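Local coordinates for conserved hypothetical protein MTH1747 (Methanothermobacter thermautotrophicus, PDB 1I36), which is of unknown function but binds NADP and resembles 3-hydroxyacid dehydrogenases in structure, which makes it a probable NADP-dependent oxidoreductase, at residues E51-V54 / Y55-P58; L172-E175 / T176-A180; R219-E222 / M223-V226. The protein carries 1 engineered substitution. One frame throughout, in Å; residues are numbered along the deposited sequence.

Contact 1 of 3, residues E51-V54 / Y55-P58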
ATOM      1  N   GLU A  51     -38.339  25.041 -10.539  1.00 28.98           N
ATOM      2  CA  GLU A  51     -37.019  24.635 -10.992  1.00 30.54           C
ATOM      3  C   GLU A  51     -36.170  25.876 -11.226  1.00 30.88           C
ATOM      4  O   GLU A  51     -35.033  25.948 -10.767  1.00 30.34           O
ATOM      5  CB  GLU A  51     -37.163  23.816 -12.275  1.00 31.39           C
ATOM      6  CG  GLU A  51     -35.897  23.208 -12.862  1.00 33.70           C
ATOM      7  CD  GLU A  51     -36.132  22.647 -14.277  1.00 36.23           C
ATOM      8  OE1 GLU A  51     -37.282  22.249 -14.564  1.00 37.84           O
ATOM      9  OE2 GLU A  51     -35.186  22.619 -15.098  1.00 33.07           O
ATOM     10  N   GLU A  52     -36.742  26.874 -11.895  1.00 31.44           N
ATOM     11  CA  GLU A  52     -36.034  28.121 -12.172  1.00 33.43           C
ATOM     12  C   GLU A  52     -35.720  28.962 -10.938  1.00 32.59           C
ATOM     13  O   GLU A  52     -34.711  29.672 -10.911  1.00 32.78           O
ATOM     14  CB  GLU A  52     -36.753  28.934 -13.245  1.00 36.95           C
ATOM     15  CG  GLU A  52     -36.371  28.446 -14.654  1.00 42.28           C
ATOM     16  CD  GLU A  52     -37.112  29.152 -15.783  1.00 46.95           C
ATOM     17  OE1 GLU A  52     -37.139  30.414 -15.808  1.00 46.79           O
ATOM     18  OE2 GLU A  52     -37.637  28.425 -16.660  1.00 46.48           O
ATOM     19  N   ASP A  53     -36.544  28.842  -9.903  1.00 31.59           N
ATOM     20  CA  ASP A  53     -36.284  29.580  -8.678  1.00 31.53           C
ATOM     21  C   ASP A  53     -35.042  28.971  -7.992  1.00 30.45           C
ATOM     22  O   ASP A  53     -34.221  29.695  -7.438  1.00 27.07           O
ATOM     23  CB  ASP A  53     -37.500  29.547  -7.748  1.00 30.61           C
ATOM     24  CG  ASP A  53     -37.345  30.467  -6.545  1.00 30.93           C
ATOM     25  OD1 ASP A  53     -36.632  31.482  -6.649  1.00 33.59           O
ATOM     26  OD2 ASP A  53     -37.915  30.164  -5.480  1.00 35.01           O
ATOM     27  N   VAL A  54     -34.891  27.650  -8.097  1.00 28.38           N
ATOM     28  CA  VAL A  54     -33.749  26.947  -7.511  1.00 25.81           C
ATOM     29  C   VAL A  54     -32.490  27.492  -8.149  1.00 24.28           C
ATOM     30  O   VAL A  54     -31.589  27.938  -7.447  1.00 24.49           O
ATOM     31  CB  VAL A  54     -33.842  25.422  -7.780  1.00 24.53           C
ATOM     32  CG1 VAL A  54     -32.544  24.706  -7.332  1.00 24.48           C
ATOM     33  CG2 VAL A  54     -35.013  24.864  -7.032  1.00 22.40           C
ATOM     34  N   TYR A  55     -32.496  27.570  -9.485  1.00 22.78           N
ATOM     35  CA  TYR A  55     -31.354  28.055 -10.260  1.00 23.12           C
ATOM     36  C   TYR A  55     -30.964  29.468  -9.947  1.00 22.17           C
ATOM     37  O   TYR A  55     -29.873  29.877 -10.313  1.00 21.56           O
ATOM     38  CB  TYR A  55     -31.608  27.966 -11.785  1.00 21.03           C
ATOM     39  CG  TYR A  55     -31.972  26.581 -12.281  1.00 23.20           C
ATOM     40  CD1 TYR A  55     -31.558  25.432 -11.589  1.00 22.73           C
ATOM     41  CD2 TYR A  55     -32.710  26.410 -13.460  1.00 24.37           C
ATOM     42  CE1 TYR A  55     -31.872  24.143 -12.068  1.00 20.14           C
ATOM     43  CE2 TYR A  55     -33.027  25.129 -13.945  1.00 22.51           C
ATOM     44  CZ  TYR A  55     -32.602  24.008 -13.244  1.00 22.43           C
ATOM     45  OH  TYR A  55     -32.903  22.756 -13.736  1.00 22.37           O
ATOM     46  N   SER A  56     -31.879  30.240  -9.367  1.00 23.20           N
ATOM     47  CA  SER A  56     -31.593  31.639  -9.032  1.00 26.12           C
ATOM     48  C   SER A  56     -30.829  31.828  -7.730  1.00 26.15           C
ATOM     49  O   SER A  56     -30.357  32.934  -7.446  1.00 29.16           O
ATOM     50  CB  SER A  56     -32.878  32.485  -8.981  1.00 25.03           C
ATOM     51  OG  SER A  56     -33.604  32.218  -7.793  1.00 28.53           O
ATOM     52  N   CYS A  57     -30.739  30.787  -6.908  1.00 28.07           N
ATOM     53  CA  CYS A  57     -30.004  30.898  -5.653  1.00 25.80           C
ATOM     54  C   CYS A  57     -28.523  31.166  -5.896  1.00 24.73           C
ATOM     55  O   CYS A  57     -27.966  30.711  -6.900  1.00 25.87           O
ATOM     56  CB  CYS A  57     -30.158  29.629  -4.838  1.00 25.77           C
ATOM     57  SG  CYS A  57     -31.818  29.284  -4.374  1.00 28.10           S
ATOM     58  N   PRO A  58     -27.862  31.921  -4.991  1.00 22.89           N
ATOM     59  CA  PRO A  58     -26.431  32.217  -5.162  1.00 25.05           C
ATOM     60  C   PRO A  58     -25.539  30.961  -5.122  1.00 22.18           C
ATOM     61  O   PRO A  58     -24.414  30.980  -5.628  1.00 22.75           O
ATOM     62  CB  PRO A  58     -26.144  33.207  -4.024  1.00 23.61           C
ATOM     63  CG  PRO A  58     -27.158  32.836  -2.987  1.00 25.14           C
ATOM     64  CD  PRO A  58     -28.399  32.613  -3.805  1.00 25.02           C
TER
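Tyr55 folds back over the single turn of helix 51-55, and Glu51 meets it twice. One ring face covers the backbone Glu51 O, which stands 3.4 Å from the ring plane over its centre, while the Glu51 side chain reaches along the ring to its hydroxyl. Tyr55 OH donates to Glu51 OE2 at 2.7 Å, on the anti side of the carboxylate and 19° out of its plane; carboxylate and ring are almost perpendicular, 87° apart. With CG anti to the backbone N (chi1 -176°), Glu51 CG comes to 3.4 Å from Tyr55 CZ, and the extended chain beyond it carries OE2 to the hydroxyl. The same Glu51 O also accepts Tyr55 N at 3.3 Å. Further along the turn, Asp53 O takes two donors from Ser56, OG at 2.6 Å and N at 3.1 Å, and Cys57 N closes on Val54 O at 3.0 Å as the chain leaves for strand 59-62. Asp53 itself turns its carboxylate to Thr49 and Arg2. Tyr55 packs beside Arg75, an NADP-binding residue of helix 69-77, at the coenzyme side of the Rossmann-type domain. The Glu51 bond probably limits how far the ring can swing, and the carboxylate would favour the protonated, donating hydroxyl.

Contact 2 of 3, residues L172-E175 / T176-A180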
ATOM      1  N   LEU A 172      -3.643  -6.015  -2.657  1.00 19.44           N
ATOM      2  CA  LEU A 172      -2.262  -6.475  -2.466  1.00 20.05           C
ATOM      3  C   LEU A 172      -2.160  -7.193  -1.120  1.00 21.32           C
ATOM      4  O   LEU A 172      -1.542  -8.267  -1.009  1.00 19.91           O
ATOM      5  CB  LEU A 172      -1.280  -5.299  -2.498  1.00 18.17           C
ATOM      6  CG  LEU A 172      -1.064  -4.599  -3.843  1.00 21.93           C
ATOM      7  CD1 LEU A 172      -0.364  -3.246  -3.627  1.00 24.48           C
ATOM      8  CD2 LEU A 172      -0.223  -5.479  -4.809  1.00 20.96           C
ATOM      9  N   LEU A 173      -2.815  -6.626  -0.117  1.00 16.76           N
ATOM     10  CA  LEU A 173      -2.809  -7.217   1.214  1.00 20.83           C
ATOM     11  C   LEU A 173      -3.463  -8.585   1.184  1.00 22.58           C
ATOM     12  O   LEU A 173      -2.907  -9.562   1.699  1.00 23.51           O
ATOM     13  CB  LEU A 173      -3.555  -6.349   2.194  1.00 23.17           C
ATOM     14  CG  LEU A 173      -3.496  -6.906   3.614  1.00 28.51           C
ATOM     15  CD1 LEU A 173      -2.068  -6.729   4.173  1.00 26.31           C
ATOM     16  CD2 LEU A 173      -4.499  -6.166   4.483  1.00 30.84           C
ATOM     17  N   TRP A 174      -4.648  -8.648   0.588  1.00 19.60           N
ATOM     18  CA  TRP A 174      -5.386  -9.898   0.488  1.00 21.05           C
ATOM     19  C   TRP A 174      -4.590 -11.003  -0.191  1.00 21.71           C
ATOM     20  O   TRP A 174      -4.525 -12.121   0.317  1.00 23.87           O
ATOM     21  CB  TRP A 174      -6.713  -9.702  -0.258  1.00 23.72           C
ATOM     22  CG  TRP A 174      -7.507 -10.983  -0.315  1.00 24.23           C
ATOM     23  CD1 TRP A 174      -8.379 -11.460   0.626  1.00 24.72           C
ATOM     24  CD2 TRP A 174      -7.458 -11.957  -1.346  1.00 22.72           C
ATOM     25  NE1 TRP A 174      -8.877 -12.682   0.228  1.00 22.60           N
ATOM     26  CE2 TRP A 174      -8.325 -13.006  -0.977  1.00 22.64           C
ATOM     27  CE3 TRP A 174      -6.774 -12.046  -2.556  1.00 20.57           C
ATOM     28  CZ2 TRP A 174      -8.517 -14.121  -1.771  1.00 23.96           C
ATOM     29  CZ3 TRP A 174      -6.968 -13.159  -3.346  1.00 23.50           C
ATOM     30  CH2 TRP A 174      -7.828 -14.175  -2.954  1.00 25.10           C
ATOM     31  N   GLU A 175      -4.007 -10.716  -1.348  1.00 20.69           N
ATOM     32  CA  GLU A 175      -3.242 -11.736  -2.031  1.00 20.54           C
ATOM     33  C   GLU A 175      -2.019 -12.183  -1.205  1.00 21.40           C
ATOM     34  O   GLU A 175      -1.741 -13.389  -1.107  1.00 20.05           O
ATOM     35  CB  GLU A 175      -2.819 -11.284  -3.426  1.00 20.74           C
ATOM     36  CG  GLU A 175      -1.918 -12.303  -4.125  1.00 20.73           C
ATOM     37  CD  GLU A 175      -1.862 -12.142  -5.619  1.00 23.36           C
ATOM     38  OE1 GLU A 175      -1.000 -11.398  -6.121  1.00 23.74           O
ATOM     39  OE2 GLU A 175      -2.672 -12.793  -6.306  1.00 25.80           O
ATOM     40  N   THR A 176      -1.306 -11.227  -0.623  1.00 18.71           N
ATOM     41  CA  THR A 176      -0.129 -11.531   0.200  1.00 21.29           C
ATOM     42  C   THR A 176      -0.503 -12.415   1.401  1.00 22.70           C
ATOM     43  O   THR A 176       0.165 -13.422   1.662  1.00 21.26           O
ATOM     44  CB  THR A 176       0.546 -10.245   0.707  1.00 21.26           C
ATOM     45  OG1 THR A 176       1.092  -9.549  -0.405  1.00 19.75           O
ATOM     46  CG2 THR A 176       1.693 -10.553   1.691  1.00 21.11           C
ATOM     47  N   LEU A 177      -1.600 -12.076   2.084  1.00 22.85           N
ATOM     48  CA  LEU A 177      -2.039 -12.832   3.257  1.00 24.49           C
ATOM     49  C   LEU A 177      -2.681 -14.183   2.949  1.00 26.05           C
ATOM     50  O   LEU A 177      -2.626 -15.107   3.768  1.00 25.82           O
ATOM     51  CB  LEU A 177      -2.945 -11.992   4.133  1.00 24.59           C
ATOM     52  CG  LEU A 177      -2.262 -10.782   4.758  1.00 26.71           C
ATOM     53  CD1 LEU A 177      -3.259 -10.022   5.610  1.00 27.15           C
ATOM     54  CD2 LEU A 177      -1.065 -11.226   5.594  1.00 28.75           C
ATOM     55  N   THR A 178      -3.300 -14.297   1.781  1.00 26.05           N
ATOM     56  CA  THR A 178      -3.903 -15.549   1.378  1.00 28.72           C
ATOM     57  C   THR A 178      -2.766 -16.542   1.087  1.00 28.63           C
ATOM     58  O   THR A 178      -2.863 -17.709   1.442  1.00 31.49           O
ATOM     59  CB  THR A 178      -4.837 -15.365   0.159  1.00 29.14           C
ATOM     60  OG1 THR A 178      -5.947 -14.548   0.556  1.00 32.52           O
ATOM     61  CG2 THR A 178      -5.371 -16.716  -0.312  1.00 27.57           C
ATOM     62  N   ALA A 179      -1.682 -16.076   0.470  1.00 25.05           N
ATOM     63  CA  ALA A 179      -0.560 -16.954   0.213  1.00 25.32           C
ATOM     64  C   ALA A 179       0.060 -17.315   1.569  1.00 25.54           C
ATOM     65  O   ALA A 179       0.365 -18.477   1.804  1.00 24.36           O
ATOM     66  CB  ALA A 179       0.461 -16.270  -0.675  1.00 27.09           C
ATOM     67  N   ALA A 180       0.231 -16.321   2.454  1.00 23.43           N
ATOM     68  CA  ALA A 180       0.801 -16.528   3.789  1.00 22.61           C
ATOM     69  C   ALA A 180      -0.005 -17.547   4.577  1.00 25.39           C
ATOM     70  O   ALA A 180       0.546 -18.370   5.325  1.00 24.46           O
ATOM     71  CB  ALA A 180       0.849 -15.197   4.576  1.00 22.49           C
TER
HETATM   72  O   HOH W   1       0.268  -8.318  -2.622  1.00 49.80           O
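Trp174 O is gripped by two donors of Thr178, the backbone N at 2.9 Å and the side-chain OG1 at 2.8 Å, which reach it from opposite faces of the carbonyl plane. The hydroxyl, 37° out of that plane, adds a second bond to the ordinary helical one. Thr178 OG1 sits beside the backbone N, anti to the carbonyl carbon (chi1 -66°), a setting that serves both the carbonyl and the indole: the oxygen hangs 3.2 Å above the Trp174 ring plane, with CE2 the ring atom closest to OG1. Because its proton goes to Trp174 O, the hydroxyl is not spent on the ring. Thr178 CB completes the cover as a CH-pi contact, 4.3 Å from the centroid of the six-membered ring and 8° off its normal. On another face of the helix Leu173 and Leu177 cross at an angle, Leu173 CG meeting Leu177 CD1 at 3.7 Å. An alanine in place of Trp174 is likely to leave Thr178 without the aromatic face beneath it and Gln261 O without its indole N-H donor. All of this lies within the long helix 154-182: Leu173 faces helix 202-214, Trp174 packs between that helix and helix 238-249, Leu177 touches helix 186-194, and Glu175 turns to the second subunit, where its carboxylate accepts the backbone amides of Val237 and Met238, so this turn joins the helical core to the dimer interface.

Contact 3 of 3, residues R219-E222 / M223-V226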
ATOM      1  N   ARG A 219     -17.074  -3.045  -4.398  1.00 35.22           N
ATOM      2  CA  ARG A 219     -15.678  -2.715  -4.657  1.00 33.83           C
ATOM      3  C   ARG A 219     -15.282  -3.014  -6.098  1.00 29.98           C
ATOM      4  O   ARG A 219     -14.478  -2.294  -6.694  1.00 28.62           O
ATOM      5  CB  ARG A 219     -14.744  -3.500  -3.721  1.00 37.00           C
ATOM      6  CG  ARG A 219     -14.774  -3.065  -2.265  1.00 41.10           C
ATOM      7  CD  ARG A 219     -14.221  -1.655  -2.065  1.00 43.55           C
ATOM      8  NE  ARG A 219     -13.802  -1.475  -0.683  1.00 46.14           N
ATOM      9  CZ  ARG A 219     -14.621  -1.218   0.329  1.00 48.26           C
ATOM     10  NH1 ARG A 219     -15.927  -1.081   0.117  1.00 49.41           N
ATOM     11  NH2 ARG A 219     -14.140  -1.184   1.569  1.00 49.80           N
ATOM     12  N   TYR A 220     -15.812  -4.107  -6.633  1.00 27.33           N
ATOM     13  CA  TYR A 220     -15.519  -4.512  -7.999  1.00 29.59           C
ATOM     14  C   TYR A 220     -16.052  -3.476  -8.992  1.00 28.77           C
ATOM     15  O   TYR A 220     -15.342  -3.092  -9.935  1.00 26.99           O
ATOM     16  CB  TYR A 220     -16.127  -5.877  -8.293  1.00 32.56           C
ATOM     17  CG  TYR A 220     -15.927  -6.305  -9.710  1.00 36.25           C
ATOM     18  CD1 TYR A 220     -14.688  -6.763 -10.142  1.00 37.62           C
ATOM     19  CD2 TYR A 220     -16.975  -6.257 -10.631  1.00 39.31           C
ATOM     20  CE1 TYR A 220     -14.483  -7.168 -11.446  1.00 40.89           C
ATOM     21  CE2 TYR A 220     -16.785  -6.661 -11.952  1.00 42.42           C
ATOM     22  CZ  TYR A 220     -15.533  -7.118 -12.350  1.00 43.17           C
ATOM     23  OH  TYR A 220     -15.322  -7.529 -13.649  1.00 45.36           O
ATOM     24  N   GLU A 221     -17.288  -3.030  -8.758  1.00 30.17           N
ATOM     25  CA  GLU A 221     -17.944  -2.024  -9.598  1.00 33.38           C
ATOM     26  C   GLU A 221     -17.159  -0.715  -9.462  1.00 30.24           C
ATOM     27  O   GLU A 221     -16.918  -0.024 -10.441  1.00 29.65           O
ATOM     28  CB  GLU A 221     -19.393  -1.764  -9.143  1.00 37.97           C
ATOM     29  CG  GLU A 221     -20.371  -2.959  -9.147  1.00 44.76           C
ATOM     30  CD  GLU A 221     -20.496  -3.652 -10.486  1.00 49.67           C
ATOM     31  OE1 GLU A 221     -20.617  -2.962 -11.528  1.00 52.93           O
ATOM     32  OE2 GLU A 221     -20.479  -4.906 -10.491  1.00 53.35           O
ATOM     33  N   GLU A 222     -16.789  -0.377  -8.232  1.00 26.81           N
ATOM     34  CA  GLU A 222     -16.034   0.834  -7.959  1.00 27.65           C
ATOM     35  C   GLU A 222     -14.692   0.841  -8.672  1.00 27.55           C
ATOM     36  O   GLU A 222     -14.263   1.885  -9.163  1.00 27.29           O
ATOM     37  CB  GLU A 222     -15.821   1.023  -6.468  1.00 28.82           C
ATOM     38  CG  GLU A 222     -17.014   1.567  -5.695  1.00 32.94           C
ATOM     39  CD  GLU A 222     -16.776   1.566  -4.181  1.00 36.90           C
ATOM     40  OE1 GLU A 222     -16.018   0.703  -3.698  1.00 38.30           O
ATOM     41  OE2 GLU A 222     -17.343   2.409  -3.464  1.00 39.66           O
ATOM     42  N   MET A 223     -14.041  -0.319  -8.759  1.00 24.99           N
ATOM     43  CA  MET A 223     -12.748  -0.405  -9.436  1.00 24.32           C
ATOM     44  C   MET A 223     -12.875  -0.246 -10.941  1.00 24.69           C
ATOM     45  O   MET A 223     -11.966   0.270 -11.572  1.00 22.42           O
ATOM     46  CB  MET A 223     -12.011  -1.707  -9.121  1.00 23.86           C
ATOM     47  CG  MET A 223     -11.147  -1.646  -7.880  1.00 26.21           C
ATOM     48  SD  MET A 223      -9.893  -0.332  -7.873  1.00 25.36           S
ATOM     49  CE  MET A 223      -9.209  -0.504  -9.355  1.00 16.29           C
ATOM     50  N   LYS A 224     -13.990  -0.696 -11.522  1.00 27.37           N
ATOM     51  CA  LYS A 224     -14.195  -0.529 -12.963  1.00 28.11           C
ATOM     52  C   LYS A 224     -14.235   0.970 -13.249  1.00 25.80           C
ATOM     53  O   LYS A 224     -13.648   1.430 -14.221  1.00 26.70           O
ATOM     54  CB  LYS A 224     -15.495  -1.194 -13.428  1.00 34.87           C
ATOM     55  CG  LYS A 224     -15.510  -2.719 -13.218  1.00 42.88           C
ATOM     56  CD  LYS A 224     -16.603  -3.447 -14.018  1.00 46.97           C
ATOM     57  CE  LYS A 224     -18.013  -2.982 -13.646  1.00 50.08           C
ATOM     58  NZ  LYS A 224     -19.087  -3.823 -14.283  1.00 50.66           N
ATOM     59  N   GLU A 225     -14.872   1.737 -12.362  1.00 25.43           N
ATOM     60  CA  GLU A 225     -14.958   3.195 -12.528  1.00 27.14           C
ATOM     61  C   GLU A 225     -13.584   3.813 -12.376  1.00 25.51           C
ATOM     62  O   GLU A 225     -13.222   4.707 -13.130  1.00 25.81           O
ATOM     63  CB  GLU A 225     -15.887   3.824 -11.482  1.00 28.69           C
ATOM     64  CG  GLU A 225     -17.302   3.306 -11.512  1.00 37.11           C
ATOM     65  CD  GLU A 225     -18.172   3.825 -10.350  1.00 42.17           C
ATOM     66  OE1 GLU A 225     -17.661   4.513  -9.422  1.00 41.93           O
ATOM     67  OE2 GLU A 225     -19.388   3.525 -10.377  1.00 46.93           O
ATOM     68  N   VAL A 226     -12.846   3.395 -11.344  1.00 22.91           N
ATOM     69  CA  VAL A 226     -11.496   3.909 -11.120  1.00 22.75           C
ATOM     70  C   VAL A 226     -10.646   3.666 -12.361  1.00 21.49           C
ATOM     71  O   VAL A 226      -9.888   4.531 -12.779  1.00 22.63           O
ATOM     72  CB  VAL A 226     -10.800   3.231  -9.883  1.00 23.23           C
ATOM     73  CG1 VAL A 226      -9.279   3.407  -9.946  1.00 23.38           C
ATOM     74  CG2 VAL A 226     -11.339   3.816  -8.596  1.00 19.97           C
TER
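Lys224 lies across Tyr220 and alongside Glu221 on the more open side of helix 216-231, whereas Met223 and Val226 fill its packed side. The packed part is held by regular backbone bonds, Arg219 O accepting Met223 N at 2.9 Å and Glu222 O accepting Val226 N at 3.0 Å. Met223 CB rests 3.5 Å from Arg219 O before the chain bends at chi2 and chi3 and carries its end away toward Ile242 and Ile243 of helix 238-249. Val226 sets CG2 3.5 Å from Glu222 O and meets Ser163 and Ser164 of helix 154-182, so this side of the helix is wedged between two others. The outer side is held more loosely. Tyr220, its CG anti to the backbone N (chi1 177°), offers a ring face to the aliphatic part of Lys224: Lys224 CG lies over that face, and Lys224 CD stands 3.8 Å from Tyr220 CE2. The lysine then bends at chi3 (-61°) and runs beside Glu221, pointing the same way, until Lys224 NZ forms a salt bridge with Glu221 OE1, weak at 3.3 Å. Glu221 bends at chi2, which also leaves its OE2 in the plane of the Tyr220 ring, at the edge. Glu225, next in line, sends OE1 to Asn89 ND2, and Asn89 is an NADP-binding residue. The chemistry is therefore divided: apolar side chains join the helices, the lysine is held by both its methylenes on the phenol ring and a weak ion pair, and Glu225 makes the polar link to the coenzyme site, where it probably helps to position Asn89.

Overall arrangement
In chain order the three contacts run from the nucleotide-binding half to the helical half. Contact 1 ends helix 51-55 and leads into strand 59-62 of the mixed sheet, in the Rossmann-type domain. Contact 2 is in helix 154-182 and contact 3 in helix 216-231, both in the all-helical part. Contacts 2 and 3 lie on the same side of the chain's centre, with their centres about 20 Å apart, and both pack on helix 238-249. Contact 1 is on the opposite side, its centre about 52 Å from that of contact 2 and 34 Å from that of contact 3. Through Glu225, contact 3 reaches the edge of the coenzyme site from the helical half, while contact 2 meets the second subunit.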